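Local coordinates for deferrochelatase (Vibrio cholerae, PDB 5DE0), which binds heme b and probably acts as a peroxidase of the dye-decolorizing (DyP) type, at residues 149-154 and 231-236; 171-176 and 288-293. All blocks are in the same frame, centred on the assembly; numbering follows the deposited sequence.

Contact 1: 149-154 and 231-236. With HEM (protoporphyrin IX containing Fe), chain F.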
loop_
_atom_site.group_PDB
_atom_site.type_symbol
_atom_site.label_atom_id
_atom_site.label_comp_id
_atom_site.label_asym_id
_atom_site.label_seq_id
_atom_site.Cartn_x
_atom_site.Cartn_y
_atom_site.Cartn_z
ATOM N N THR B 149 2.061 17.555 15.722
ATOM C CA THR B 149 1.502 18.724 16.399
ATOM C C THR B 149 2.543 19.820 16.634
ATOM O O THR B 149 2.304 20.986 16.317
ATOM C CB THR B 149 0.872 18.335 17.751
ATOM O OG1 THR B 149 -0.205 17.414 17.528
ATOM C CG2 THR B 149 0.338 19.566 18.469
ATOM N N GLU B 150 3.696 19.445 17.181
ATOM C CA GLU B 150 4.758 20.410 17.451
ATOM C C GLU B 150 5.819 20.418 16.355
ATOM O O GLU B 150 6.898 20.983 16.532
ATOM C CB GLU B 150 5.411 20.123 18.807
ATOM C CG GLU B 150 4.453 20.216 19.990
ATOM C CD GLU B 150 3.898 21.615 20.192
ATOM O OE1 GLU B 150 4.605 22.593 19.869
ATOM O OE2 GLU B 150 2.751 21.736 20.672
ATOM N N ASN B 151 5.513 19.786 15.227
ATOM C CA ASN B 151 6.412 19.793 14.079
ATOM C C ASN B 151 6.537 21.214 13.538
ATOM O O ASN B 151 5.524 21.888 13.336
ATOM C CB ASN B 151 5.902 18.841 12.993
ATOM C CG ASN B 151 7.009 18.332 12.080
ATOM O OD1 ASN B 151 8.128 18.066 12.523
ATOM N ND2 ASN B 151 6.695 18.185 10.799
ATOM N N PRO B 152 7.779 21.681 13.317
ATOM C CA PRO B 152 8.058 23.035 12.821
ATOM C C PRO B 152 7.197 23.414 11.619
ATOM O O PRO B 152 6.829 22.546 10.825
ATOM C CB PRO B 152 9.536 22.966 12.438
ATOM C CG PRO B 152 10.098 21.954 13.369
ATOM C CD PRO B 152 9.019 20.923 13.559
ATOM N N LYS B 153 6.873 24.697 11.499
ATOM C CA LYS B 153 5.966 25.163 10.456
ATOM C C LYS B 153 6.503 26.407 9.753
ATOM O O LYS B 153 7.167 27.240 10.370
ATOM C CB LYS B 153 4.584 25.451 11.050
ATOM C CG LYS B 153 3.861 24.211 11.560
ATOM C CD LYS B 153 2.919 24.541 12.710
ATOM C CE LYS B 153 2.204 23.294 13.212
ATOM N NZ LYS B 153 3.154 22.194 13.538
ATOM N N ALA B 154 6.210 26.516 8.459
ATOM C CA ALA B 154 6.607 27.665 7.647
ATOM C C ALA B 154 8.119 27.890 7.640
ATOM O O ALA B 154 8.886 26.989 7.307
ATOM C CB ALA B 154 5.888 28.926 8.122
ATOM N N ILE B 231 13.535 19.019 15.199
ATOM C CA ILE B 231 13.708 18.282 13.952
ATOM C C ILE B 231 12.473 18.453 13.077
ATOM O O ILE B 231 11.401 18.809 13.566
ATOM C CB ILE B 231 13.949 16.778 14.198
ATOM C CG1 ILE B 231 12.730 16.144 14.869
ATOM C CG2 ILE B 231 15.204 16.562 15.034
ATOM C CD1 ILE B 231 12.890 14.664 15.142
ATOM N N VAL B 232 12.632 18.210 11.781
ATOM C CA VAL B 232 11.512 18.249 10.853
ATOM C C VAL B 232 11.129 16.829 10.454
ATOM O O VAL B 232 11.855 16.167 9.712
ATOM C CB VAL B 232 11.839 19.074 9.594
ATOM C CG1 VAL B 232 10.686 19.013 8.602
ATOM C CG2 VAL B 232 12.148 20.516 9.972
ATOM N N ARG B 233 9.988 16.364 10.953
ATOM C CA ARG B 233 9.545 14.997 10.709
ATOM C C ARG B 233 8.671 14.885 9.464
ATOM O O ARG B 233 7.826 15.741 9.207
ATOM C CB ARG B 233 8.783 14.461 11.924
ATOM C CG ARG B 233 9.639 14.274 13.167
ATOM C CD ARG B 233 8.775 14.061 14.401
ATOM N NE ARG B 233 8.115 15.294 14.821
ATOM C CZ ARG B 233 6.981 15.338 15.512
ATOM N NH1 ARG B 233 6.369 14.213 15.856
ATOM N NH2 ARG B 233 6.453 16.507 15.851
ATOM N N HIS B 234 8.883 13.821 8.698
ATOM C CA HIS B 234 8.073 13.544 7.515
ATOM C C HIS B 234 7.435 12.166 7.624
ATOM O O HIS B 234 7.080 11.552 6.616
ATOM C CB HIS B 234 8.917 13.636 6.240
ATOM C CG HIS B 234 8.961 15.006 5.641
ATOM N ND1 HIS B 234 7.936 15.510 4.869
ATOM C CD2 HIS B 234 9.901 15.977 5.698
ATOM C CE1 HIS B 234 8.244 16.733 4.477
ATOM N NE2 HIS B 234 9.431 17.041 4.967
ATOM N N SER B 235 7.299 11.687 8.856
ATOM C CA SER B 235 6.784 10.348 9.115
ATOM C C SER B 235 5.350 10.188 8.641
ATOM O O SER B 235 4.624 11.167 8.469
ATOM C CB SER B 235 6.867 10.022 10.604
ATOM O OG SER B 235 8.131 10.376 11.135
ATOM N N LEU B 236 4.950 8.938 8.438
ATOM C CA LEU B 236 3.610 8.620 7.973
ATOM C C LEU B 236 3.290 7.164 8.292
ATOM O O LEU B 236 4.154 6.297 8.164
ATOM C CB LEU B 236 3.491 8.881 6.471
ATOM C CG LEU B 236 2.234 9.585 5.962
ATOM C CD1 LEU B 236 1.953 10.845 6.760
ATOM C CD2 LEU B 236 2.382 9.913 4.483
HETATM C CHA HEM F . 6.236 14.265 19.085
HETATM C CHB HEM F . 10.684 12.847 17.769
HETATM C CHC HEM F . 9.123 8.266 17.278
HETATM C CHD HEM F . 4.566 9.860 17.740
HETATM C C1A HEM F . 7.578 14.283 18.776
HETATM C C2A HEM F . 8.450 15.440 18.808
HETATM C C3A HEM F . 9.675 15.048 18.442
HETATM C C4A HEM F . 9.623 13.628 18.167
HETATM C CMA HEM F . 10.935 15.934 18.328
HETATM C CAA HEM F . 8.027 16.873 19.200
HETATM C CBA HEM F . 8.515 17.156 20.620
HETATM C CGA HEM F . 7.979 18.479 21.094
HETATM O O1A HEM F . 6.790 18.532 21.498
HETATM O O2A HEM F . 8.746 19.474 21.069
HETATM C C1B HEM F . 10.664 11.481 17.608
HETATM C C2B HEM F . 11.829 10.638 17.458
HETATM C C3B HEM F . 11.420 9.377 17.317
HETATM C C4B HEM F . 9.963 9.361 17.380
HETATM C CMB HEM F . 13.299 11.112 17.448
HETATM C CAB HEM F . 12.399 8.196 17.130
HETATM C CBB HEM F . 11.981 6.947 16.936
HETATM C C1C HEM F . 7.744 8.293 17.325
HETATM C C2C HEM F . 6.851 7.164 17.133
HETATM C C3C HEM F . 5.588 7.614 17.261
HETATM C C4C HEM F . 5.652 9.034 17.542
HETATM C CMC HEM F . 7.332 5.725 16.832
HETATM C CAC HEM F . 4.237 6.861 17.162
HETATM C CBC HEM F . 4.109 5.538 17.024
HETATM C C1D HEM F . 4.583 11.139 18.256
HETATM C C2D HEM F . 3.446 11.821 18.831
HETATM C C3D HEM F . 3.966 13.202 19.250
HETATM C C4D HEM F . 5.367 13.213 18.887
HETATM C CMD HEM F . 2.008 11.283 18.992
HETATM C CAD HEM F . 3.163 14.332 19.924
HETATM C CBD HEM F . 2.486 15.208 18.877
HETATM C CGD HEM F . 3.525 15.917 18.049
HETATM O O1D HEM F . 3.826 15.438 16.926
HETATM O O2D HEM F . 4.052 16.965 18.507
HETATM N NA HEM F . 8.329 13.195 18.380
HETATM N NB HEM F . 9.544 10.669 17.557
HETATM N NC HEM F . 6.975 9.414 17.574
HETATM N ND HEM F . 5.684 11.987 18.309
HETATM FE FE HEM F . 7.623 11.299 18.042
HETATM O O HOH W 1 8.970 17.956 15.311
#

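Contact 2: 171-176 and 288-293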
loop_
_atom_site.group_PDB
_atom_site.type_symbol
_atom_site.label_atom_id
_atom_site.label_comp_id
_atom_site.label_asym_id
_atom_site.label_seq_id
_atom_site.Cartn_x
_atom_site.Cartn_y
_atom_site.Cartn_z
ATOM N N GLY B 171 21.798 21.270 2.355
ATOM C CA GLY B 171 21.693 19.850 2.633
ATOM C C GLY B 171 21.074 19.607 3.996
ATOM O O GLY B 171 20.901 20.540 4.782
ATOM N N SER B 172 20.747 18.351 4.284
ATOM C CA SER B 172 20.070 18.019 5.531
ATOM C C SER B 172 20.403 16.608 6.004
ATOM O O SER B 172 20.504 15.683 5.198
ATOM C CB SER B 172 18.556 18.174 5.361
ATOM O OG SER B 172 17.869 17.871 6.560
ATOM N N TYR B 173 20.574 16.450 7.314
ATOM C CA TYR B 173 20.812 15.131 7.895
ATOM C C TYR B 173 19.498 14.378 8.053
ATOM O O TYR B 173 18.482 14.963 8.423
ATOM C CB TYR B 173 21.527 15.249 9.241
ATOM C CG TYR B 173 22.957 15.724 9.130
ATOM C CD1 TYR B 173 23.996 14.825 8.925
ATOM C CD2 TYR B 173 23.269 17.075 9.224
ATOM C CE1 TYR B 173 25.307 15.256 8.821
ATOM C CE2 TYR B 173 24.577 17.516 9.119
ATOM C CZ TYR B 173 25.590 16.603 8.919
ATOM O OH TYR B 173 26.890 17.039 8.814
ATOM N N VAL B 174 19.519 13.082 7.757
ATOM C CA VAL B 174 18.299 12.286 7.755
ATOM C C VAL B 174 18.416 11.056 8.649
ATOM O O VAL B 174 19.476 10.441 8.743
ATOM C CB VAL B 174 17.930 11.818 6.328
ATOM C CG1 VAL B 174 16.444 11.500 6.241
ATOM C CG2 VAL B 174 18.306 12.869 5.297
ATOM N N MET B 175 17.318 10.708 9.309
ATOM C CA MET B 175 17.220 9.446 10.029
ATOM C C MET B 175 15.901 8.777 9.668
ATOM O O MET B 175 14.904 9.454 9.428
ATOM C CB MET B 175 17.317 9.658 11.547
ATOM C CG MET B 175 16.140 10.412 12.157
ATOM S SD MET B 175 16.066 10.302 13.954
ATOM C CE MET B 175 15.727 8.552 14.181
ATOM N N VAL B 176 15.902 7.449 9.604
ATOM C CA VAL B 176 14.670 6.712 9.367
ATOM C C VAL B 176 14.618 5.455 10.235
ATOM O O VAL B 176 15.629 4.786 10.454
ATOM C CB VAL B 176 14.493 6.342 7.855
ATOM C CG1 VAL B 176 15.693 6.774 7.039
ATOM C CG2 VAL B 176 14.206 4.856 7.662
ATOM N N TYR B 288 21.099 6.339 9.180
ATOM C CA TYR B 288 21.400 7.757 9.031
ATOM C C TYR B 288 21.770 8.060 7.584
ATOM O O TYR B 288 22.399 7.244 6.911
ATOM C CB TYR B 288 22.546 8.178 9.958
ATOM C CG TYR B 288 22.154 8.392 11.404
ATOM C CD1 TYR B 288 20.923 8.940 11.740
ATOM C CD2 TYR B 288 23.021 8.053 12.434
ATOM C CE1 TYR B 288 20.568 9.143 13.063
ATOM C CE2 TYR B 288 22.674 8.248 13.757
ATOM C CZ TYR B 288 21.448 8.793 14.067
ATOM O OH TYR B 288 21.101 8.988 15.385
ATOM N N PHE B 289 21.377 9.237 7.112
ATOM C CA PHE B 289 21.724 9.684 5.772
ATOM C C PHE B 289 22.070 11.166 5.768
ATOM O O PHE B 289 21.896 11.861 6.768
ATOM C CB PHE B 289 20.571 9.443 4.796
ATOM C CG PHE B 289 20.138 8.009 4.692
ATOM C CD1 PHE B 289 19.115 7.525 5.490
ATOM C CD2 PHE B 289 20.736 7.152 3.782
ATOM C CE1 PHE B 289 18.706 6.206 5.390
ATOM C CE2 PHE B 289 20.332 5.835 3.680
ATOM C CZ PHE B 289 19.317 5.362 4.485
ATOM N N PHE B 290 22.563 11.642 4.632
ATOM C CA PHE B 290 22.628 13.070 4.380
ATOM C C PHE B 290 22.048 13.368 3.005
ATOM O O PHE B 290 22.532 12.862 1.990
ATOM C CB PHE B 290 24.059 13.594 4.477
ATOM C CG PHE B 290 24.166 15.083 4.321
ATOM C CD1 PHE B 290 24.419 15.654 3.084
ATOM C CD2 PHE B 290 24.016 15.911 5.417
ATOM C CE1 PHE B 290 24.520 17.027 2.946
ATOM C CE2 PHE B 290 24.115 17.282 5.288
ATOM C CZ PHE B 290 24.369 17.842 4.051
ATOM N N ALA B 291 21.001 14.181 2.978
ATOM C CA ALA B 291 20.404 14.604 1.723
ATOM C C ALA B 291 21.035 15.917 1.291
ATOM O O ALA B 291 20.766 16.962 1.879
ATOM C CB ALA B 291 18.900 14.744 1.858
ATOM N N PRO B 292 21.881 15.869 0.252
ATOM C CA PRO B 292 22.572 17.083 -0.188
ATOM C C PRO B 292 21.623 18.051 -0.882
ATOM O O PRO B 292 20.481 17.689 -1.173
ATOM C CB PRO B 292 23.623 16.551 -1.167
ATOM C CG PRO B 292 23.006 15.317 -1.724
ATOM C CD PRO B 292 22.196 14.713 -0.607
ATOM N N SER B 293 22.088 19.270 -1.132
ATOM C CA SER B 293 21.339 20.227 -1.934
ATOM C C SER B 293 21.164 19.691 -3.352
ATOM O O SER B 293 21.806 18.710 -3.735
ATOM C CB SER B 293 22.051 21.579 -1.955
ATOM O OG SER B 293 23.392 21.429 -2.384
#

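Contact 1: 149-154 and 231-236
P152 comes nearest to V232, 6.2 Å from CA to CA, where the irregular segment 149-154 passes the start of strand 232-239. No backbone-to-backbone ladder joins the two; the side-chain amide of N151 takes the place of a neighbouring strand. With CG anti to the backbone N (chi1 -155°), its carboxamide reaches to R233 and meets both backbone polar atoms of that residue, one firmly and one weakly. R233 N donates to N151 OD1 at 3.0 Å in an almost straight bond (174°), 15° from the plane of the amide, while N151 ND2 returns a weak, bent bond to R233 O. Water 1 donates to the same OD1 and accepts from R233 NE, so N151 also steadies the arginine side chain. Beside it, the P152 ring sits on I231 O, with CD 3.2 Å away.

The R233 side chain bends at chi3, and one face of its guanidinium lies against the porphyrin at HEM C1A, which sits toward the rim of the guanidinium. NH1 and NH2 each lie 3.0 Å from propionate oxygen HEM O1D and fork onto it, while E150 N donates to the other oxygen, HEM O2D, at 2.8 Å. Both segments thus hold one propionate of the heme pocket, and D147, in a salt bridge with R233 NH1, gives the arginine a second anionic partner. The carboxylate of E150 points away to R200.

Helix 155-161 follows directly and packs R157, V160 and A161 on V232, strand 247-253 pairs with 232-239, and helix 257-266 covers I231.

Contact 2: 171-176 and 288-293
Residues S172-M175 pair with Y288-A291 as antiparallel strands, their short axes 4.4 Å apart at closest and their directions 146° apart. S172 with A291 and V174 with F289 are the hydrogen-bonded pairs, each closed by two backbone bonds; Y173 with F290 and M175 with Y288 are non-hydrogen-bonded.

On the face carrying those last four residues, the rings of Y173 and F290 form a T-shaped pair. The edge of F290 points into the tyrosine face with CD2 over the ring centre, the centroids 4.8 Å apart and the planes at 73°. F290 CG is anti to its backbone N (chi1 -176°), which swings the phenyl back across the partner strand: one ring face covers S172 O, and CZ comes to 3.6 Å from G171 CA. G171, with no side chain, leaves its alpha carbon close against this ring. Farther along, M175 CB meets the edge of the Y288 ring, 3.6 Å from CE1.

These two strands are neighbours in the four-stranded antiparallel sheet of the C-terminal ferredoxin-like half of the DyP fold. Strand 281-291 also meets the N-terminal sheet, through a backbone hydrogen bond between F290 and F62 of strand 57-62. M175 and Y288 pack against helix 257-266, on F259 and L263, and the M175 side chain approaches the heme to about 4 Å.

The opposite face carries S172, V174, F289 and A291. V174 CB lies 3.9 Å from F289 CB, its CG2 leans on A291 CB, and V176 CG1 touches the edge of the F289 ring at CE1, 3.5 Å away. Here A61 of strand 57-62 touches F289 and A291, while the hydroxyl of S172 bonds to A161 O.

In the fold
Along the chain the four segments come in the order 149-154, 171-176, 231-236, 288-293, so the two contacts cross instead of nesting. Contact 1 closes a loop of 76 residues, from the stretch leading into helix 155-161 to strand 232-239; contact 2 opens within that loop, at strand 172-181, and closes 111 residues later at strand 281-291. Both reach the same four-stranded sheet, where strand 247-253 stands between 232-239 and 172-181. Their centres are about 15 Å apart. Contact 1 ties the loop 149-154, which binds a heme propionate, to strand 232-239; contact 2 fastens strand 172-181 to strand 281-291, whose far side meets strand 57-62 of the N-terminal half.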